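Long-range contact in gamma-glutamyl-gamma-aminobutyrate hydrolase PuuD (Escherichia coli, PDB 6VTV), which hydrolyses the gamma-glutamyl linkage of gamma-glutamyl-gamma-aminobutyrate, releasing 4-aminobutanoate and glutamate in the last step of putrescine degradation: residues Tyr70-Leu82 / Glu89-Met101. Sequence-based numbering, arbitrary orientation.
Sequences YLPGSPSNVQPHL and EPDADPGRDLLSM
Leu71 and Pro72 lie against the Arg96 guanidinium where the parallel strand 68-71 gives way to a long loop in the class I glutamine amidotransferase-like fold; the chain returns through helix 94-109, which starts beside that loop. Pro72 O lies at the guanidinium edge, near its plane, facing NH2, but the approach is so short that its exact geometry is doubtful. Glu123 of helix 119-127 forms a salt bridge with NE of the same arginine. The next residue, Gly73, borders the probable active site, its nearest atoms about 4 Å from the side chains of Cys118 and His226, the predicted nucleophile and a predicted active-site histidine.

Further on, one water joins Ser74 OG and Ser76 OG to Asp93 OD1, which also accepts from Arg20 N. Asp93 caps the helix, its OD2 receiving Arg96 N from above the carboxylate plane at 3.1 Å. Ser76 OG is further held by Arg119. The backbones then meet directly, Asn77 N donating to Asp91 O over 3.0 Å, while Asn77 ND2 reaches Pro90 O in a weaker, bent bond.

Beyond Val78, whose CG1 rests 4.0 Å from Asp97 OD2, Gln79 lies across Pro94 at nearly a right angle. With chi1 at -67° and an extended chain beyond CG, Gln79 brings its amide back to the oxygen its own backbone binds: Asp97 OD2 takes Gln79 N at 3.0 Å on the syn side, somewhat out of the carboxylate plane, in a nearly straight bond (170°), and Gln79 NE2 at 2.9 Å through the anti lone pair in a more bent one. Arg119 pairs with Asp97 OD1, and Leu82 CD1 packs beside the same side chain, 3.5 Å from Asp97 OD2.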
loop_
_atom_site.group_PDB
_atom_site.type_symbol
_atom_site.label_atom_id
_atom_site.label_comp_id
_atom_site.label_asym_id
_atom_site.label_seq_id
_atom_site.Cartn_x
_atom_site.Cartn_y
_atom_site.Cartn_z
ATOM N N TYR B 70 3.894 11.472 2.477
ATOM C CA TYR B 70 3.406 11.142 3.812
ATOM C C TYR B 70 4.316 10.070 4.396
ATOM O O TYR B 70 4.375 8.951 3.876
ATOM C CB TYR B 70 1.955 10.663 3.740
ATOM C CG TYR B 70 1.260 10.428 5.062
ATOM C CD1 TYR B 70 1.541 11.207 6.178
ATOM C CD2 TYR B 70 0.297 9.436 5.184
ATOM C CE1 TYR B 70 0.890 10.988 7.383
ATOM C CE2 TYR B 70 -0.353 9.207 6.378
ATOM C CZ TYR B 70 -0.059 9.986 7.473
ATOM O OH TYR B 70 -0.718 9.753 8.660
ATOM N N LEU B 71 5.031 10.412 5.468
ATOM C CA LEU B 71 5.968 9.495 6.109
ATOM C C LEU B 71 5.396 9.021 7.438
ATOM O O LEU B 71 5.517 9.727 8.452
ATOM C CB LEU B 71 7.326 10.170 6.325
ATOM C CG LEU B 71 8.054 10.732 5.103
ATOM C CD1 LEU B 71 9.411 11.263 5.515
ATOM C CD2 LEU B 71 8.198 9.681 4.016
ATOM N N PRO B 72 4.775 7.847 7.496
ATOM C CA PRO B 72 4.218 7.369 8.764
ATOM C C PRO B 72 5.310 6.940 9.731
ATOM O O PRO B 72 6.465 6.720 9.361
ATOM C CB PRO B 72 3.353 6.170 8.352
ATOM C CG PRO B 72 3.247 6.239 6.854
ATOM C CD PRO B 72 4.487 6.926 6.386
ATOM N N GLY B 73 4.920 6.827 10.995
ATOM C CA GLY B 73 5.786 6.227 11.987
ATOM C C GLY B 73 5.844 4.719 11.836
ATOM O O GLY B 73 5.125 4.109 11.043
ATOM N N SER B 74 6.724 4.107 12.625
ATOM C CA SER B 74 6.942 2.667 12.560
ATOM C C SER B 74 7.803 2.229 13.737
ATOM O O SER B 74 8.603 3.024 14.246
ATOM C CB SER B 74 7.609 2.285 11.236
ATOM O OG SER B 74 7.867 0.892 11.159
ATOM N N PRO B 75 7.672 0.984 14.205
ATOM C CA PRO B 75 8.586 0.503 15.256
ATOM C C PRO B 75 10.041 0.476 14.828
ATOM O O PRO B 75 10.926 0.504 15.694
ATOM C CB PRO B 75 8.065 -0.910 15.558
ATOM C CG PRO B 75 6.648 -0.897 15.115
ATOM C CD PRO B 75 6.600 0.013 13.922
ATOM N N SER B 76 10.322 0.420 13.531
ATOM C CA SER B 76 11.699 0.331 13.072
ATOM C C SER B 76 12.433 1.652 13.272
ATOM O O SER B 76 11.829 2.728 13.317
ATOM C CB SER B 76 11.741 -0.064 11.597
ATOM O OG SER B 76 11.431 1.040 10.767
ATOM N N ASN B 77 13.756 1.552 13.409
ATOM C CA ASN B 77 14.645 2.695 13.539
ATOM C C ASN B 77 15.523 2.809 12.303
ATOM O O ASN B 77 15.821 1.811 11.640
ATOM C CB ASN B 77 15.529 2.583 14.789
ATOM C CG ASN B 77 14.731 2.269 16.038
ATOM O OD1 ASN B 77 13.864 3.044 16.438
ATOM N ND2 ASN B 77 15.038 1.145 16.675
ATOM N N VAL B 78 15.930 4.043 11.997
ATOM C CA VAL B 78 16.824 4.280 10.872
ATOM C C VAL B 78 18.171 3.623 11.142
ATOM O O VAL B 78 18.666 3.619 12.277
ATOM C CB VAL B 78 16.973 5.793 10.634
ATOM C CG1 VAL B 78 17.894 6.072 9.454
ATOM C CG2 VAL B 78 15.606 6.431 10.418
ATOM N N GLN B 79 18.764 3.050 10.099
ATOM C CA GLN B 79 20.084 2.450 10.230
ATOM C C GLN B 79 21.097 3.512 10.647
ATOM O O GLN B 79 21.171 4.573 10.009
ATOM C CB GLN B 79 20.517 1.798 8.918
ATOM C CG GLN B 79 19.693 0.585 8.521
ATOM C CD GLN B 79 19.902 0.193 7.072
ATOM O OE1 GLN B 79 20.515 -0.834 6.777
ATOM N NE2 GLN B 79 19.397 1.014 6.158
ATOM N N PRO B 80 21.884 3.276 11.699
ATOM C CA PRO B 80 22.794 4.324 12.188
ATOM C C PRO B 80 23.847 4.755 11.180
ATOM O O PRO B 80 24.365 5.873 11.295
ATOM C CB PRO B 80 23.435 3.680 13.427
ATOM C CG PRO B 80 22.460 2.622 13.851
ATOM C CD PRO B 80 21.875 2.093 12.577
ATOM N N HIS B 81 24.183 3.916 10.196
ATOM C CA HIS B 81 25.186 4.307 9.212
ATOM C C HIS B 81 24.682 5.376 8.254
ATOM O O HIS B 81 25.496 5.985 7.551
ATOM C CB HIS B 81 25.667 3.084 8.422
ATOM C CG HIS B 81 24.736 2.659 7.330
ATOM N ND1 HIS B 81 23.711 1.761 7.534
ATOM C CD2 HIS B 81 24.684 2.998 6.020
ATOM C CE1 HIS B 81 23.062 1.572 6.399
ATOM N NE2 HIS B 81 23.632 2.310 5.465
ATOM N N LEU B 82 23.371 5.623 8.210
ATOM C CA LEU B 82 22.847 6.666 7.338
ATOM C C LEU B 82 23.147 8.063 7.864
ATOM O O LEU B 82 23.082 9.026 7.092
ATOM C CB LEU B 82 21.342 6.486 7.142
ATOM C CG LEU B 82 20.951 5.337 6.209
ATOM C CD1 LEU B 82 19.441 5.177 6.150
ATOM C CD2 LEU B 82 21.527 5.551 4.817
ATOM N N GLU B 89 20.970 -1.236 15.348
ATOM C CA GLU B 89 19.945 -1.128 16.370
ATOM C C GLU B 89 18.885 -2.184 16.099
ATOM O O GLU B 89 18.727 -2.634 14.960
ATOM C CB GLU B 89 19.309 0.270 16.382
ATOM C CG GLU B 89 20.197 1.351 16.982
ATOM C CD GLU B 89 20.560 1.075 18.430
ATOM O OE1 GLU B 89 19.698 0.561 19.173
ATOM O OE2 GLU B 89 21.706 1.374 18.826
ATOM N N PRO B 90 18.161 -2.618 17.130
ATOM C CA PRO B 90 17.077 -3.580 16.903
ATOM C C PRO B 90 16.018 -3.008 15.973
ATOM O O PRO B 90 15.771 -1.800 15.945
ATOM C CB PRO B 90 16.514 -3.824 18.309
ATOM C CG PRO B 90 17.626 -3.461 19.233
ATOM C CD PRO B 90 18.372 -2.348 18.563
ATOM N N ASP B 91 15.404 -3.900 15.194
ATOM C CA ASP B 91 14.307 -3.558 14.294
ATOM C C ASP B 91 14.727 -2.537 13.244
ATOM O O ASP B 91 14.437 -1.344 13.376
ATOM C CB ASP B 91 13.108 -3.035 15.089
ATOM C CG ASP B 91 12.735 -3.942 16.245
ATOM O OD1 ASP B 91 12.731 -5.177 16.058
ATOM O OD2 ASP B 91 12.453 -3.418 17.342
ATOM N N ALA B 92 15.406 -2.997 12.200
ATOM C CA ALA B 92 15.772 -2.157 11.072
ATOM C C ALA B 92 14.862 -2.444 9.884
ATOM O O ALA B 92 14.291 -3.529 9.753
ATOM C CB ALA B 92 17.235 -2.380 10.678
ATOM N N ASP B 93 14.726 -1.445 9.018
ATOM C CA ASP B 93 13.963 -1.573 7.775
ATOM C C ASP B 93 14.769 -0.901 6.677
ATOM O O ASP B 93 14.474 0.229 6.268
ATOM C CB ASP B 93 12.569 -0.955 7.915
ATOM C CG ASP B 93 11.657 -1.278 6.739
ATOM O OD1 ASP B 93 10.428 -1.100 6.879
ATOM O OD2 ASP B 93 12.157 -1.716 5.682
ATOM N N PRO B 94 15.811 -1.570 6.177
ATOM C CA PRO B 94 16.669 -0.937 5.161
ATOM C C PRO B 94 15.922 -0.539 3.901
ATOM O O PRO B 94 16.276 0.470 3.276
ATOM C CB PRO B 94 17.724 -2.017 4.878
ATOM C CG PRO B 94 17.737 -2.862 6.120
ATOM C CD PRO B 94 16.306 -2.901 6.564
ATOM N N GLY B 95 14.892 -1.293 3.516
ATOM C CA GLY B 95 14.122 -0.928 2.339
ATOM C C GLY B 95 13.391 0.389 2.504
ATOM O O GLY B 95 13.397 1.229 1.601
ATOM N N ARG B 96 12.752 0.591 3.660
ATOM C CA ARG B 96 12.094 1.868 3.916
ATOM C C ARG B 96 13.107 3.002 3.990
ATOM O O ARG B 96 12.853 4.099 3.478
ATOM C CB ARG B 96 11.272 1.798 5.203
ATOM C CG ARG B 96 11.010 3.168 5.810
ATOM C CD ARG B 96 9.614 3.304 6.383
ATOM N NE ARG B 96 9.355 4.686 6.780
ATOM C CZ ARG B 96 8.259 5.096 7.410
ATOM N NH1 ARG B 96 7.307 4.229 7.722
ATOM N NH2 ARG B 96 8.117 6.376 7.726
ATOM N N ASP B 97 14.256 2.758 4.629
ATOM C CA ASP B 97 15.333 3.742 4.642
ATOM C C ASP B 97 15.679 4.190 3.229
ATOM O O ASP B 97 15.795 5.389 2.951
ATOM C CB ASP B 97 16.571 3.156 5.324
ATOM C CG ASP B 97 16.462 3.142 6.833
ATOM O OD1 ASP B 97 15.442 3.627 7.370
ATOM O OD2 ASP B 97 17.404 2.642 7.484
ATOM N N LEU B 98 15.843 3.229 2.319
ATOM C CA LEU B 98 16.190 3.549 0.939
ATOM C C LEU B 98 15.122 4.423 0.292
ATOM O O LEU B 98 15.431 5.457 -0.314
ATOM C CB LEU B 98 16.385 2.259 0.145
ATOM C CG LEU B 98 17.238 2.337 -1.119
ATOM C CD1 LEU B 98 18.686 2.664 -0.780
ATOM C CD2 LEU B 98 17.138 1.031 -1.892
ATOM N N LEU B 99 13.853 4.023 0.414
ATOM C CA LEU B 99 12.772 4.785 -0.203
ATOM C C LEU B 99 12.591 6.141 0.469
ATOM O O LEU B 99 12.384 7.153 -0.211
ATOM C CB LEU B 99 11.470 3.984 -0.154
ATOM C CG LEU B 99 10.230 4.689 -0.711
ATOM C CD1 LEU B 99 10.418 5.024 -2.184
ATOM C CD2 LEU B 99 8.974 3.850 -0.501
ATOM N N SER B 100 12.669 6.182 1.802
ATOM C CA SER B 100 12.455 7.433 2.524
ATOM C C SER B 100 13.510 8.469 2.162
ATOM O O SER B 100 13.185 9.625 1.870
ATOM C CB SER B 100 12.455 7.176 4.030
ATOM O OG SER B 100 11.335 6.400 4.415
ATOM N N MET B 101 14.786 8.073 2.180
ATOM C CA MET B 101 15.850 9.009 1.834
ATOM C C MET B 101 15.692 9.522 0.409
ATOM O O MET B 101 15.862 10.719 0.149
ATOM C CB MET B 101 17.219 8.348 2.013
ATOM C CG MET B 101 17.549 7.949 3.443
ATOM S SD MET B 101 17.498 9.330 4.599
ATOM C CE MET B 101 16.225 8.773 5.729
HETATM O O HOH W 1 9.591 -0.089 9.021
HETATM O O HOH W 2 18.783 0.853 3.221
#